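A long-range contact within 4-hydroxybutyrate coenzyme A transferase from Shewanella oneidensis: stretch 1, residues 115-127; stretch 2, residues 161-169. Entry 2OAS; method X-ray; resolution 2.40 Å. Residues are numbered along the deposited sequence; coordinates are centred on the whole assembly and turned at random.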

# COMPACT_ATOMS: atom_id res chain seq x y z
N ILE A 115 -7.35 10.45 -27.60
CA ILE A 115 -8.67 10.41 -28.20
C ILE A 115 -9.66 10.67 -27.07
O ILE A 115 -9.67 9.95 -26.07
CB ILE A 115 -9.01 9.02 -28.79
CG1 ILE A 115 -7.83 8.47 -29.59
CG2 ILE A 115 -10.26 9.14 -29.65
CD1 ILE A 115 -7.38 9.36 -30.73
N ILE A 116 -10.50 11.69 -27.23
CA ILE A 116 -11.43 11.99 -26.17
C ILE A 116 -12.83 12.35 -26.65
O ILE A 116 -13.03 12.65 -27.81
CB ILE A 116 -10.90 13.13 -25.29
CG1 ILE A 116 -10.78 14.42 -26.11
CG2 ILE A 116 -9.52 12.79 -24.79
CD1 ILE A 116 -10.28 15.59 -25.30
N GLN A 117 -13.79 12.29 -25.74
CA GLN A 117 -15.17 12.62 -26.03
C GLN A 117 -15.59 13.76 -25.10
O GLN A 117 -15.56 13.60 -23.88
CB GLN A 117 -16.07 11.42 -25.77
CG GLN A 117 -17.49 11.66 -26.24
CD GLN A 117 -18.36 10.45 -26.07
OE1 GLN A 117 -19.50 10.43 -26.53
NE2 GLN A 117 -17.84 9.42 -25.42
N VAL A 118 -15.99 14.90 -25.67
CA VAL A 118 -16.40 16.05 -24.85
C VAL A 118 -17.75 16.64 -25.20
O VAL A 118 -18.34 16.35 -26.24
CB VAL A 118 -15.39 17.21 -24.93
CG1 VAL A 118 -14.01 16.78 -24.48
CG2 VAL A 118 -15.35 17.75 -26.36
N SER A 119 -18.24 17.49 -24.31
CA SER A 119 -19.51 18.17 -24.55
C SER A 119 -19.19 19.30 -25.49
O SER A 119 -18.06 19.75 -25.57
CB SER A 119 -20.09 18.71 -23.25
OG SER A 119 -19.12 19.45 -22.56
N PRO A 120 -20.19 19.77 -26.25
CA PRO A 120 -19.93 20.86 -27.18
C PRO A 120 -19.37 22.09 -26.49
O PRO A 120 -19.65 22.36 -25.32
CB PRO A 120 -21.30 21.10 -27.81
CG PRO A 120 -22.23 20.72 -26.72
CD PRO A 120 -21.62 19.45 -26.20
N PRO A 121 -18.55 22.86 -27.20
CA PRO A 121 -17.97 24.07 -26.63
C PRO A 121 -19.03 25.11 -26.30
O PRO A 121 -20.05 25.20 -26.98
CB PRO A 121 -17.04 24.55 -27.74
CG PRO A 121 -17.78 24.11 -28.99
CD PRO A 121 -18.14 22.69 -28.61
N ASP A 122 -18.79 25.89 -25.25
CA ASP A 122 -19.73 26.95 -24.84
C ASP A 122 -19.32 28.28 -25.42
O ASP A 122 -18.36 28.37 -26.19
CB ASP A 122 -19.80 27.07 -23.32
CG ASP A 122 -18.44 27.30 -22.69
OD1 ASP A 122 -17.56 27.89 -23.34
OD2 ASP A 122 -18.26 26.90 -21.52
N LYS A 123 -20.04 29.33 -25.05
CA LYS A 123 -19.74 30.69 -25.54
C LYS A 123 -18.26 31.05 -25.39
O LYS A 123 -17.75 31.86 -26.16
CB LYS A 123 -20.62 31.71 -24.80
CG LYS A 123 -20.65 31.50 -23.31
CD LYS A 123 -21.68 32.38 -22.61
CE LYS A 123 -21.32 33.85 -22.67
NZ LYS A 123 -22.25 34.64 -21.83
N HIS A 124 -17.59 30.43 -24.42
CA HIS A 124 -16.16 30.68 -24.16
C HIS A 124 -15.27 29.64 -24.84
O HIS A 124 -14.05 29.64 -24.65
CB HIS A 124 -15.88 30.63 -22.66
CG HIS A 124 -16.79 31.50 -21.85
ND1 HIS A 124 -16.84 32.87 -22.00
CD2 HIS A 124 -17.72 31.18 -20.92
CE1 HIS A 124 -17.77 33.36 -21.19
NE2 HIS A 124 -18.31 32.35 -20.53
N GLY A 125 -15.89 28.75 -25.61
CA GLY A 125 -15.13 27.72 -26.30
C GLY A 125 -14.63 26.64 -25.36
O GLY A 125 -13.64 25.98 -25.64
N MSE A 126 -15.32 26.45 -24.23
CA MSE A 126 -14.92 25.45 -23.27
C MSE A 126 -15.75 24.17 -23.39
O MSE A 126 -16.97 24.22 -23.51
CB MSE A 126 -15.02 26.00 -21.84
CG MSE A 126 -13.97 27.06 -21.47
SE MSE A 126 -12.16 26.38 -21.13
CE MSE A 126 -12.61 24.66 -20.39
N CYS A 127 -15.06 23.03 -23.37
CA CYS A 127 -15.69 21.73 -23.47
C CYS A 127 -15.45 20.97 -22.17
O CYS A 127 -14.65 21.39 -21.34
CB CYS A 127 -15.09 20.90 -24.61
SG CYS A 127 -15.26 21.62 -26.25
N GLY A 161 -12.89 18.75 -15.41
CA GLY A 161 -13.04 18.24 -16.76
C GLY A 161 -13.08 19.26 -17.88
O GLY A 161 -13.26 18.88 -19.04
N PHE A 162 -12.90 20.54 -17.58
CA PHE A 162 -12.94 21.57 -18.61
C PHE A 162 -11.66 21.72 -19.42
O PHE A 162 -10.56 21.66 -18.88
CB PHE A 162 -13.33 22.91 -17.97
CG PHE A 162 -14.75 22.96 -17.54
CD1 PHE A 162 -15.77 23.02 -18.49
CD2 PHE A 162 -15.09 22.87 -16.20
CE1 PHE A 162 -17.10 22.96 -18.10
CE2 PHE A 162 -16.42 22.81 -15.80
CZ PHE A 162 -17.43 22.87 -16.75
N ILE A 163 -11.81 21.94 -20.73
CA ILE A 163 -10.68 22.09 -21.65
C ILE A 163 -11.13 22.93 -22.85
O ILE A 163 -12.27 22.83 -23.31
CB ILE A 163 -10.16 20.68 -22.11
CG1 ILE A 163 -9.12 20.80 -23.23
CG2 ILE A 163 -11.32 19.84 -22.61
CD1 ILE A 163 -7.88 21.55 -22.86
N HIS A 164 -10.23 23.77 -23.34
CA HIS A 164 -10.57 24.66 -24.45
C HIS A 164 -10.41 23.98 -25.80
O HIS A 164 -9.47 23.24 -26.02
CB HIS A 164 -9.72 25.93 -24.38
CG HIS A 164 -10.29 27.07 -25.17
ND1 HIS A 164 -10.06 27.25 -26.51
CD2 HIS A 164 -11.14 28.05 -24.80
CE1 HIS A 164 -10.73 28.29 -26.94
NE2 HIS A 164 -11.40 28.80 -25.92
N ILE A 165 -11.35 24.24 -26.71
CA ILE A 165 -11.34 23.61 -28.02
C ILE A 165 -10.12 23.94 -28.88
O ILE A 165 -9.86 23.24 -29.85
CB ILE A 165 -12.63 23.94 -28.80
CG1 ILE A 165 -12.77 22.99 -29.99
CG2 ILE A 165 -12.60 25.39 -29.27
CD1 ILE A 165 -13.99 23.25 -30.82
N ASP A 166 -9.38 25.00 -28.56
CA ASP A 166 -8.20 25.30 -29.37
C ASP A 166 -7.05 24.37 -29.02
O ASP A 166 -6.00 24.43 -29.64
CB ASP A 166 -7.74 26.74 -29.20
CG ASP A 166 -8.62 27.71 -29.95
OD1 ASP A 166 -9.31 27.28 -30.91
OD2 ASP A 166 -8.61 28.91 -29.59
N ARG A 167 -7.24 23.53 -28.01
CA ARG A 167 -6.21 22.58 -27.61
C ARG A 167 -6.39 21.30 -28.43
O ARG A 167 -5.67 20.31 -28.22
CB ARG A 167 -6.34 22.25 -26.12
CG ARG A 167 -5.92 23.39 -25.19
CD ARG A 167 -4.66 23.02 -24.43
NE ARG A 167 -4.92 21.95 -23.48
CZ ARG A 167 -4.00 21.17 -22.92
NH1 ARG A 167 -2.71 21.34 -23.20
NH2 ARG A 167 -4.37 20.23 -22.06
N PHE A 168 -7.33 21.32 -29.36
CA PHE A 168 -7.64 20.17 -30.21
C PHE A 168 -7.06 20.31 -31.61
O PHE A 168 -7.11 21.38 -32.22
CB PHE A 168 -9.18 20.00 -30.31
CG PHE A 168 -9.89 19.84 -28.98
CD1 PHE A 168 -11.27 19.89 -28.92
CD2 PHE A 168 -9.18 19.62 -27.81
CE1 PHE A 168 -11.95 19.73 -27.71
CE2 PHE A 168 -9.85 19.45 -26.59
CZ PHE A 168 -11.25 19.51 -26.55
N ALA A 169 -6.50 19.23 -32.15
CA ALA A 169 -5.93 19.27 -33.50
C ALA A 169 -7.03 19.00 -34.51
O ALA A 169 -7.01 19.51 -35.63
CB ALA A 169 -4.84 18.23 -33.65

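What holds the two backbones side by side? A short antiparallel ladder does, pairing Met126 with His164 and Cys127 with Ile163. Cys127 N donates to Ile163 O at 2.8 Å, nearly straight, and Ile163 N returns a bond to Cys127 O at 3.0 Å, though the position of that nitrogen is less certain. Beyond the strand, where the chain turns into a 3-10 segment, Ile165 N still reaches Gly125 O at 3.1 Å.

How does the loop deliver Met126 to the ladder? A type I turn from Asp122 to Gly125 folds the chain back, closed by Gly125 N to Asp122 O at 2.6 Å. Asp122 OD1 accepts from Met126 N at 2.8 Å, bracing the start of the strand from inside the turn.

Which hollow does the His164 ring fill? It lies against Gly125, with Gly125 O over one face and His164 NE2 3.1 Å from His124 O. The space is open because Gly125 has no side chain: an ideal CB there would sit 2.8 Å from His164 NE2, a clash. Its positive phi also favours glycine. On the face of the sheet that carries both Met126 and His164, Met126 SE approaches the edge of the His164 ring, 5.2 Å from its centroid.

What fills the other face? Here Cys127 and Ile163 lie side by side, and Cys127 SG reaches further, 4.1 Å from Phe168 CE1 and 4.3 Å from Ile165 CB. The Phe168 ring meets Cys127 SG, Val118 CG2 and Ile116 CD1 together, so it packs against both the ladder and the earlier strand. Ile116, Val118, Cys127, Ile163 and Phe168 are all buried, and their apolar surfaces pack through shape and exclusion of water. Farther out, Pro121 CG rests 4.3 Å from Ile165 CD1, extending the apolar contact into the loop.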